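Local atomic coordinates of alpha-Amylase (Thermotoga maritima, PDB entry 2B5D), a protein that is an alpha-amylase-like protein of glycosyl hydrolase family 57, built round a sheet of mainly parallel strands. Residues 186-191 / 395-400; 217-222 / 389-394; 256-261 / 357-362. All coordinates share one frame; numbering follows the deposited sequence.

How the contacts relate
The three contacts are nested along the chain: 256-261 / 357-362 (contact 3) lies inside the loop closed by 217-222 / 389-394 (contact 2), which lies inside the one closed by 186-191 / 395-400 (contact 1). Contacts 1 and 2 are neighbours, their centres 16 Å apart, because 389-394 runs straight into 395-400; this single loop between helices 382-388 and 418-436 meets both the loop after strand 180-182 and the turn before strand 226-227, and is thus tied to two places beside the central sheet. Contact 3 stands apart, its centre 36 and 37 Å from those of contacts 1 and 2, where the loop after strand 233-236 meets the start of helix 360-373.

Contact 1 (186-191 / 395-400); sequences CGYYQG and ATPADS
Y188 turns the edge of its ring, not a face, to 395-400: CE2 lies 3.7 Å from the carbonyl O of P397, while neighbouring CD2 approaches the O of A398, both oxygens near the ring plane. The P397 ring comes in obliquely and brings its CB to within 3.8 Å of Y188 CE2. A chi1 of 178° puts Y188 CG anti to the backbone N. The phenol OH is hydrogen-bonded to D193, and the ring meets that of F204. The two backbones form a single antiparallel bridge, a hydrogen-bonded pair of Y188 with S400. The Y188 N to S400 O bond measures 2.8 Å and the return bond, S400 N to Y188 O, 2.9 Å.

Neither segment is a regular strand; the bridge joins the loop after parallel strand 180-182 of the central sheet to the long loop following helix 382-388. One residue further, the D399 carboxylate takes over. Its OD1 accepts a bent hydrogen bond from Q190 N at 2.7 Å. The donor comes in on the syn side, 25° out of the carboxylate plane. The same OD1 lies 3.1 Å from Y189 CA. Q190, in turn, crosses D399 at about a right angle and lays its CG against P397 O at 3.5 Å. The Y189 ring leads away from 395-400 toward Q153. A second subunit also packs here, its V250 on D399 and its Q244 on S400.

Contact 2 (217-222 / 389-394); sequences QPRYGV and LEEVQI
Y220 and R219 converge on one carboxylate oxygen, OE2 of E391. The phenol supplies the short bond: Y220 OH donates to E391 OE2 at 2.7 Å, meeting it on the syn side but 33° out of the carboxylate plane, and the ring stands at 72° to that plane. R219 adds a salt bridge through two weak hydrogen bonds to the same oxygen, from NH1 at 3.3 Å and from NE at 3.4 Å. The guanidinium lies nearly coplanar with the carboxylate and has OE2 close to its edge, yet neither bond is straight. Three donors thus share OE2, which would be expected to favour a charged carboxylate.

R219 also passes obliquely by Q393, whose CB lies over one face of the guanidinium. Close polar approaches bring the Q393 amide group to the backbone N and NH2 of R219, and the same amide group reaches CA of P218.

The donors R219 and Y220 are the two central residues of a type I beta turn, P218 to G221, closed by a weak bond from G221 N to P218 O, so the turn presents both side chains together. It lies between helix 209-212 and strand 226-227, at the surface of the fold. R219 CG sits between its backbone N and carbonyl carbon (chi1 71°), and lies 3.7 Å above the plane of the Y220 ring, over its centre. E391 extends beyond CG to meet them.

On the other segment, E391 O is hydrogen-bonded to R224 and Q393 forms a backbone bond with M227, attaching 389-394 to the chain around strand 226-227. P218 packs on F211 and I226.

Contact 3 (256-261 / 357-362); sequences PRYREF and WFEGVF
The R259 guanidinium lies flat on the F358 ring, the two planes 15° apart and the centres 3.8 Å from each other. CZ stands 29° off the ring normal, a cation-pi arrangement, with F358 CD1 the nearest ring atom at 3.4 Å. The Y258 ring receives an edge instead: the five-membered ring of W357 is T-shaped to it, planes at 79°, with NE1 over the centre of the tyrosine face, 3.3 Å above its plane. W357 CZ2 comes close to Y258 CZ and OH.

Between these two aromatic contacts rises E359. Its chain bends at chi2, and its OE2 accepts from R259 N at 2.7 Å on the syn lone pair; CD meanwhile touches Y258 CD2 obliquely. A water links the two segments, donating to R259 O and E359 OE1 and accepting from F358 N.

W357 to G360 is a type I beta turn leading into helix 360-373; 256-261 belongs to the loop after strand 233-236. Helix 309-338 packs on Y258 and E359, and R259 NH1 is hydrogen-bonded to Y106. In this buried setting the backbone N-H and the water give the E359 carboxylate two donors on separate oxygens, which would favour its charged form, while pi contact and Y106 together would steady the R259 cation.

Contact 1 (186-191 / 395-400)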
loop_
_atom_site.group_PDB
_atom_site.type_symbol
_atom_site.label_atom_id
_atom_site.label_comp_id
_atom_site.label_asym_id
_atom_site.label_seq_id
_atom_site.Cartn_x
_atom_site.Cartn_y
_atom_site.Cartn_z
ATOM N N CYS A 186 -29.897 -12.366 -6.963
ATOM C CA CYS A 186 -30.965 -12.714 -7.933
ATOM C C CYS A 186 -30.479 -12.842 -9.382
ATOM O O CYS A 186 -31.228 -12.563 -10.329
ATOM C CB CYS A 186 -32.166 -11.721 -7.783
ATOM S SG CYS A 186 -33.027 -12.072 -6.192
ATOM N N GLY A 187 -29.216 -13.196 -9.559
ATOM C CA GLY A 187 -28.644 -13.306 -10.885
ATOM C C GLY A 187 -29.327 -14.454 -11.641
ATOM O O GLY A 187 -29.207 -15.617 -11.291
ATOM N N TYR A 188 -30.080 -14.079 -12.649
ATOM C CA TYR A 188 -30.905 -14.974 -13.388
ATOM C C TYR A 188 -30.627 -14.638 -14.837
ATOM O O TYR A 188 -30.506 -13.467 -15.189
ATOM C CB TYR A 188 -32.403 -14.804 -13.079
ATOM C CG TYR A 188 -33.235 -15.778 -13.967
ATOM C CD1 TYR A 188 -33.412 -17.141 -13.595
ATOM C CD2 TYR A 188 -33.765 -15.357 -15.185
ATOM C CE1 TYR A 188 -34.157 -18.033 -14.412
ATOM C CE2 TYR A 188 -34.475 -16.230 -15.999
ATOM C CZ TYR A 188 -34.648 -17.568 -15.619
ATOM O OH TYR A 188 -35.376 -18.395 -16.437
ATOM N N TYR A 189 -30.443 -15.678 -15.641
ATOM C CA TYR A 189 -30.355 -15.541 -17.102
ATOM C C TYR A 189 -31.248 -16.608 -17.755
ATOM O O TYR A 189 -31.585 -17.628 -17.155
ATOM C CB TYR A 189 -28.902 -15.658 -17.616
ATOM C CG TYR A 189 -28.265 -17.007 -17.389
ATOM C CD1 TYR A 189 -27.643 -17.306 -16.164
ATOM C CD2 TYR A 189 -28.304 -17.987 -18.379
ATOM C CE1 TYR A 189 -27.032 -18.568 -15.941
ATOM C CE2 TYR A 189 -27.713 -19.226 -18.188
ATOM C CZ TYR A 189 -27.072 -19.509 -16.975
ATOM O OH TYR A 189 -26.520 -20.735 -16.800
ATOM N N GLN A 190 -31.630 -16.357 -18.986
ATOM C CA GLN A 190 -32.652 -17.183 -19.608
ATOM C C GLN A 190 -32.183 -18.600 -19.893
ATOM O O GLN A 190 -31.139 -18.819 -20.507
ATOM C CB GLN A 190 -33.110 -16.514 -20.895
ATOM C CG GLN A 190 -34.318 -15.723 -20.703
ATOM C CD GLN A 190 -34.871 -15.321 -22.014
ATOM O OE1 GLN A 190 -36.063 -15.474 -22.251
ATOM N NE2 GLN A 190 -34.007 -14.828 -22.914
ATOM N N GLY A 191 -32.917 -19.570 -19.383
ATOM C CA GLY A 191 -32.450 -20.934 -19.529
ATOM C C GLY A 191 -32.101 -21.536 -18.202
ATOM O O GLY A 191 -32.171 -22.758 -18.040
ATOM N N ALA A 395 -44.914 -17.660 -17.782
ATOM C CA ALA A 395 -44.152 -16.589 -18.413
ATOM C C ALA A 395 -42.704 -16.947 -18.378
ATOM O O ALA A 395 -42.298 -17.748 -17.589
ATOM C CB ALA A 395 -44.419 -15.215 -17.676
ATOM N N THR A 396 -41.923 -16.374 -19.270
ATOM C CA THR A 396 -40.483 -16.538 -19.108
ATOM C C THR A 396 -39.773 -15.243 -18.641
ATOM O O THR A 396 -39.776 -14.261 -19.362
ATOM C CB THR A 396 -39.777 -17.247 -20.324
ATOM O OG1 THR A 396 -39.330 -16.286 -21.265
ATOM C CG2 THR A 396 -40.704 -18.161 -21.029
ATOM N N PRO A 397 -39.169 -15.272 -17.442
ATOM C CA PRO A 397 -38.438 -14.118 -16.874
ATOM C C PRO A 397 -37.276 -13.634 -17.737
ATOM O O PRO A 397 -36.623 -14.433 -18.425
ATOM C CB PRO A 397 -37.914 -14.655 -15.550
ATOM C CG PRO A 397 -38.757 -15.814 -15.233
ATOM C CD PRO A 397 -39.173 -16.419 -16.520
ATOM N N ALA A 398 -37.016 -12.328 -17.703
ATOM C CA ALA A 398 -35.962 -11.742 -18.495
ATOM C C ALA A 398 -34.654 -11.862 -17.694
ATOM O O ALA A 398 -34.693 -12.035 -16.491
ATOM C CB ALA A 398 -36.298 -10.312 -18.819
ATOM N N ASP A 399 -33.504 -11.859 -18.364
ATOM C CA ASP A 399 -32.202 -11.800 -17.682
ATOM C C ASP A 399 -32.213 -10.642 -16.719
ATOM O O ASP A 399 -32.600 -9.526 -17.092
ATOM C CB ASP A 399 -31.106 -11.490 -18.704
ATOM C CG ASP A 399 -30.651 -12.712 -19.476
ATOM O OD1 ASP A 399 -31.367 -13.738 -19.473
ATOM O OD2 ASP A 399 -29.539 -12.641 -20.076
ATOM N N SER A 400 -31.738 -10.879 -15.499
ATOM C CA SER A 400 -31.827 -9.849 -14.530
ATOM C C SER A 400 -31.064 -10.174 -13.253
ATOM O O SER A 400 -30.625 -11.324 -13.060
ATOM C CB SER A 400 -33.316 -9.650 -14.228
ATOM O OG SER A 400 -33.813 -10.789 -13.543
#

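Contact 2 (217-222 / 389-394)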
loop_
_atom_site.group_PDB
_atom_site.type_symbol
_atom_site.label_atom_id
_atom_site.label_comp_id
_atom_site.label_asym_id
_atom_site.label_seq_id
_atom_site.Cartn_x
_atom_site.Cartn_y
_atom_site.Cartn_z
ATOM N N GLN A 217 -45.311 -8.703 -20.271
ATOM C CA GLN A 217 -45.268 -8.511 -18.832
ATOM C C GLN A 217 -46.340 -9.389 -18.213
ATOM O O GLN A 217 -47.440 -9.474 -18.726
ATOM C CB GLN A 217 -45.496 -7.046 -18.438
ATOM C CG GLN A 217 -44.375 -6.065 -18.815
ATOM C CD GLN A 217 -44.498 -4.724 -18.056
ATOM O OE1 GLN A 217 -43.545 -3.917 -17.979
ATOM N NE2 GLN A 217 -45.688 -4.473 -17.516
ATOM N N PRO A 218 -46.010 -10.093 -17.129
ATOM C CA PRO A 218 -47.039 -10.742 -16.300
ATOM C C PRO A 218 -48.240 -9.853 -15.944
ATOM O O PRO A 218 -48.070 -8.701 -15.536
ATOM C CB PRO A 218 -46.270 -11.114 -15.053
ATOM C CG PRO A 218 -44.870 -11.408 -15.581
ATOM C CD PRO A 218 -44.647 -10.400 -16.677
ATOM N N ARG A 219 -49.440 -10.421 -16.023
ATOM C CA ARG A 219 -50.661 -9.614 -15.993
ATOM C C ARG A 219 -50.899 -8.934 -14.649
ATOM O O ARG A 219 -51.276 -7.759 -14.624
ATOM C CB ARG A 219 -51.876 -10.396 -16.479
ATOM C CG ARG A 219 -52.417 -11.499 -15.569
ATOM C CD ARG A 219 -53.713 -12.123 -16.203
ATOM N NE ARG A 219 -53.873 -13.467 -15.660
ATOM C CZ ARG A 219 -53.393 -14.567 -16.246
ATOM N NH1 ARG A 219 -53.482 -15.747 -15.634
ATOM N NH2 ARG A 219 -52.811 -14.458 -17.432
ATOM N N TYR A 220 -50.644 -9.680 -13.570
ATOM C CA TYR A 220 -50.648 -9.180 -12.224
ATOM C C TYR A 220 -49.339 -8.542 -11.728
ATOM O O TYR A 220 -49.113 -8.559 -10.540
ATOM C CB TYR A 220 -51.035 -10.314 -11.268
ATOM C CG TYR A 220 -52.391 -10.899 -11.603
ATOM C CD1 TYR A 220 -52.543 -12.269 -11.855
ATOM C CD2 TYR A 220 -53.524 -10.060 -11.706
ATOM C CE1 TYR A 220 -53.798 -12.813 -12.181
ATOM C CE2 TYR A 220 -54.773 -10.563 -12.048
ATOM C CZ TYR A 220 -54.906 -11.943 -12.281
ATOM O OH TYR A 220 -56.138 -12.432 -12.592
ATOM N N GLY A 221 -48.498 -8.007 -12.613
ATOM C CA GLY A 221 -47.138 -7.560 -12.271
ATOM C C GLY A 221 -46.353 -8.394 -11.266
ATOM O O GLY A 221 -46.347 -9.630 -11.362
ATOM N N VAL A 222 -45.718 -7.754 -10.270
ATOM C CA VAL A 222 -44.885 -8.490 -9.328
ATOM C C VAL A 222 -45.645 -9.070 -8.192
ATOM O O VAL A 222 -45.059 -9.678 -7.298
ATOM C CB VAL A 222 -43.704 -7.652 -8.768
ATOM C CG1 VAL A 222 -42.792 -7.270 -9.887
ATOM C CG2 VAL A 222 -44.205 -6.357 -7.961
ATOM N N LEU A 389 -51.917 -21.691 -4.728
ATOM C CA LEU A 389 -52.420 -20.924 -5.871
ATOM C C LEU A 389 -52.960 -21.729 -7.032
ATOM O O LEU A 389 -52.290 -22.623 -7.524
ATOM C CB LEU A 389 -51.364 -19.956 -6.389
ATOM C CG LEU A 389 -51.549 -18.531 -5.870
ATOM C CD1 LEU A 389 -51.805 -18.459 -4.318
ATOM C CD2 LEU A 389 -50.360 -17.703 -6.299
ATOM N N GLU A 390 -54.143 -21.359 -7.514
ATOM C CA GLU A 390 -54.750 -22.046 -8.649
ATOM C C GLU A 390 -54.620 -21.296 -9.957
ATOM O O GLU A 390 -54.312 -21.899 -10.995
ATOM C CB GLU A 390 -56.177 -22.439 -8.322
ATOM C CG GLU A 390 -56.185 -23.645 -7.378
ATOM C CD GLU A 390 -57.341 -23.646 -6.393
ATOM O OE1 GLU A 390 -57.752 -22.545 -5.921
ATOM O OE2 GLU A 390 -57.840 -24.763 -6.082
ATOM N N GLU A 391 -54.802 -19.987 -9.944
ATOM C CA GLU A 391 -54.496 -19.249 -11.144
ATOM C C GLU A 391 -53.083 -18.741 -10.972
ATOM O O GLU A 391 -52.761 -18.106 -9.953
ATOM C CB GLU A 391 -55.477 -18.113 -11.387
ATOM C CG GLU A 391 -55.124 -17.165 -12.565
ATOM C CD GLU A 391 -55.994 -15.886 -12.525
ATOM O OE1 GLU A 391 -56.789 -15.792 -11.558
ATOM O OE2 GLU A 391 -55.893 -15.006 -13.441
ATOM N N VAL A 392 -52.227 -19.118 -11.912
ATOM C CA VAL A 392 -50.920 -18.542 -12.062
ATOM C C VAL A 392 -50.652 -18.553 -13.527
ATOM O O VAL A 392 -50.935 -19.539 -14.209
ATOM C CB VAL A 392 -49.802 -19.263 -11.246
ATOM C CG1 VAL A 392 -50.285 -20.589 -10.655
ATOM C CG2 VAL A 392 -48.496 -19.384 -12.058
ATOM N N GLN A 393 -50.152 -17.443 -14.012
ATOM C CA GLN A 393 -49.781 -17.252 -15.396
ATOM C C GLN A 393 -48.439 -17.931 -15.697
ATOM O O GLN A 393 -47.613 -18.095 -14.782
ATOM C CB GLN A 393 -49.655 -15.757 -15.631
ATOM C CG GLN A 393 -49.267 -15.341 -17.005
ATOM C CD GLN A 393 -49.398 -13.850 -17.214
ATOM O OE1 GLN A 393 -49.852 -13.427 -18.253
ATOM N NE2 GLN A 393 -49.054 -13.048 -16.203
ATOM N N ILE A 394 -48.214 -18.270 -16.973
ATOM C CA ILE A 394 -46.978 -18.872 -17.398
ATOM C C ILE A 394 -46.175 -17.832 -18.155
ATOM O O ILE A 394 -46.670 -17.208 -19.099
ATOM C CB ILE A 394 -47.203 -20.123 -18.320
ATOM C CG1 ILE A 394 -47.902 -21.230 -17.554
ATOM C CG2 ILE A 394 -45.873 -20.684 -18.793
ATOM C CD1 ILE A 394 -48.284 -22.385 -18.431
#

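Contact 3 (256-261 / 357-362)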
loop_
_atom_site.group_PDB
_atom_site.type_symbol
_atom_site.label_atom_id
_atom_site.label_comp_id
_atom_site.label_asym_id
_atom_site.label_seq_id
_atom_site.Cartn_x
_atom_site.Cartn_y
_atom_site.Cartn_z
ATOM N N PRO A 256 -33.403 8.772 15.275
ATOM C CA PRO A 256 -32.507 9.179 16.362
ATOM C C PRO A 256 -32.604 8.373 17.661
ATOM O O PRO A 256 -31.657 8.401 18.444
ATOM C CB PRO A 256 -32.832 10.670 16.577
ATOM C CG PRO A 256 -34.069 10.947 15.827
ATOM C CD PRO A 256 -34.228 9.887 14.772
ATOM N N ARG A 257 -33.689 7.634 17.887
ATOM C CA ARG A 257 -33.861 6.826 19.146
ATOM C C ARG A 257 -33.201 5.462 19.072
ATOM O O ARG A 257 -33.205 4.688 20.050
ATOM C CB ARG A 257 -35.347 6.584 19.470
ATOM C CG ARG A 257 -36.156 7.841 19.833
ATOM C CD ARG A 257 -37.639 7.523 19.801
ATOM N NE ARG A 257 -38.155 7.543 18.434
ATOM C CZ ARG A 257 -39.435 7.409 18.096
ATOM N NH1 ARG A 257 -39.779 7.436 16.812
ATOM N NH2 ARG A 257 -40.361 7.231 19.036
ATOM N N TYR A 258 -32.690 5.131 17.891
ATOM C CA TYR A 258 -32.137 3.807 17.672
ATOM C C TYR A 258 -30.648 3.757 18.012
ATOM O O TYR A 258 -29.941 4.762 17.932
ATOM C CB TYR A 258 -32.405 3.327 16.241
ATOM C CG TYR A 258 -33.824 2.837 15.965
ATOM C CD1 TYR A 258 -34.460 3.173 14.786
ATOM C CD2 TYR A 258 -34.511 2.042 16.879
ATOM C CE1 TYR A 258 -35.737 2.740 14.515
ATOM C CE2 TYR A 258 -35.795 1.591 16.623
ATOM C CZ TYR A 258 -36.402 1.938 15.442
ATOM O OH TYR A 258 -37.684 1.499 15.160
ATOM N N ARG A 259 -30.188 2.568 18.387
ATOM C CA ARG A 259 -28.812 2.353 18.808
ATOM C C ARG A 259 -27.830 2.623 17.671
ATOM O O ARG A 259 -27.992 2.111 16.547
ATOM C CB ARG A 259 -28.699 0.940 19.359
ATOM C CG ARG A 259 -27.453 0.592 20.141
ATOM C CD ARG A 259 -26.777 -0.462 19.330
ATOM N NE ARG A 259 -26.395 -1.592 20.136
ATOM C CZ ARG A 259 -25.925 -2.728 19.634
ATOM N NH1 ARG A 259 -25.587 -3.723 20.439
ATOM N NH2 ARG A 259 -25.793 -2.868 18.327
ATOM N N GLU A 260 -26.826 3.446 17.977
ATOM C CA GLU A 260 -25.765 3.837 17.054
ATOM C C GLU A 260 -24.762 2.701 16.867
ATOM O O GLU A 260 -24.242 2.157 17.841
ATOM C CB GLU A 260 -25.070 5.087 17.585
ATOM C CG GLU A 260 -23.823 5.502 16.825
ATOM C CD GLU A 260 -24.118 5.899 15.394
ATOM O OE1 GLU A 260 -23.609 5.223 14.479
ATOM O OE2 GLU A 260 -24.874 6.876 15.183
ATOM N N PHE A 261 -24.487 2.347 15.613
ATOM C CA PHE A 261 -23.628 1.205 15.313
ATOM C C PHE A 261 -22.158 1.527 15.581
ATOM O O PHE A 261 -21.437 0.724 16.182
ATOM C CB PHE A 261 -23.827 0.737 13.869
ATOM C CG PHE A 261 -23.082 -0.529 13.536
ATOM C CD1 PHE A 261 -23.610 -1.768 13.865
ATOM C CD2 PHE A 261 -21.845 -0.477 12.896
ATOM C CE1 PHE A 261 -22.917 -2.929 13.573
ATOM C CE2 PHE A 261 -21.146 -1.630 12.599
ATOM C CZ PHE A 261 -21.677 -2.857 12.930
ATOM N N TRP A 357 -29.041 -2.865 12.182
ATOM C CA TRP A 357 -30.100 -2.269 12.942
ATOM C C TRP A 357 -30.364 -3.156 14.140
ATOM O O TRP A 357 -30.951 -4.226 14.013
ATOM C CB TRP A 357 -31.342 -2.218 12.065
ATOM C CG TRP A 357 -32.520 -1.485 12.611
ATOM C CD1 TRP A 357 -32.522 -0.468 13.526
ATOM C CD2 TRP A 357 -33.876 -1.666 12.213
ATOM N NE1 TRP A 357 -33.798 -0.022 13.746
ATOM C CE2 TRP A 357 -34.655 -0.739 12.951
ATOM C CE3 TRP A 357 -34.518 -2.527 11.309
ATOM C CZ2 TRP A 357 -36.041 -0.649 12.807
ATOM C CZ3 TRP A 357 -35.888 -2.434 11.173
ATOM C CH2 TRP A 357 -36.631 -1.508 11.911
ATOM N N PHE A 358 -29.952 -2.692 15.307
ATOM C CA PHE A 358 -29.973 -3.496 16.537
ATOM C C PHE A 358 -31.383 -3.974 16.896
ATOM O O PHE A 358 -31.569 -5.084 17.378
ATOM C CB PHE A 358 -29.354 -2.654 17.679
ATOM C CG PHE A 358 -29.457 -3.270 19.047
ATOM C CD1 PHE A 358 -28.825 -4.468 19.346
ATOM C CD2 PHE A 358 -30.159 -2.620 20.054
ATOM C CE1 PHE A 358 -28.901 -5.015 20.622
ATOM C CE2 PHE A 358 -30.247 -3.154 21.331
ATOM C CZ PHE A 358 -29.612 -4.344 21.624
ATOM N N GLU A 359 -32.361 -3.115 16.630
ATOM C CA GLU A 359 -33.748 -3.312 17.025
ATOM C C GLU A 359 -34.550 -4.035 15.948
ATOM O O GLU A 359 -35.749 -4.237 16.107
ATOM C CB GLU A 359 -34.394 -1.944 17.315
ATOM C CG GLU A 359 -33.704 -1.130 18.437
ATOM C CD GLU A 359 -32.515 -0.280 17.972
ATOM O OE1 GLU A 359 -31.995 -0.520 16.867
ATOM O OE2 GLU A 359 -32.103 0.647 18.706
ATOM N N GLY A 360 -33.889 -4.399 14.848
ATOM C CA GLY A 360 -34.526 -5.058 13.711
ATOM C C GLY A 360 -35.355 -6.298 14.014
ATOM O O GLY A 360 -36.415 -6.487 13.439
ATOM N N VAL A 361 -34.888 -7.181 14.886
ATOM C CA VAL A 361 -35.691 -8.388 15.085
ATOM C C VAL A 361 -36.947 -8.072 15.922
ATOM O O VAL A 361 -38.000 -8.672 15.700
ATOM C CB VAL A 361 -34.879 -9.646 15.579
ATOM C CG1 VAL A 361 -33.528 -9.768 14.829
ATOM C CG2 VAL A 361 -34.663 -9.596 17.055
ATOM N N PHE A 362 -36.808 -7.106 16.839
ATOM C CA PHE A 362 -37.906 -6.552 17.622
ATOM C C PHE A 362 -38.959 -6.004 16.692
ATOM O O PHE A 362 -40.140 -6.252 16.900
ATOM C CB PHE A 362 -37.454 -5.390 18.549
ATOM C CG PHE A 362 -36.348 -5.739 19.540
ATOM C CD1 PHE A 362 -35.287 -4.850 19.754
ATOM C CD2 PHE A 362 -36.382 -6.919 20.296
ATOM C CE1 PHE A 362 -34.257 -5.136 20.690
ATOM C CE2 PHE A 362 -35.361 -7.212 21.222
ATOM C CZ PHE A 362 -34.300 -6.317 21.420
HETATM O O HOH W 1 -29.897 0.103 15.661
#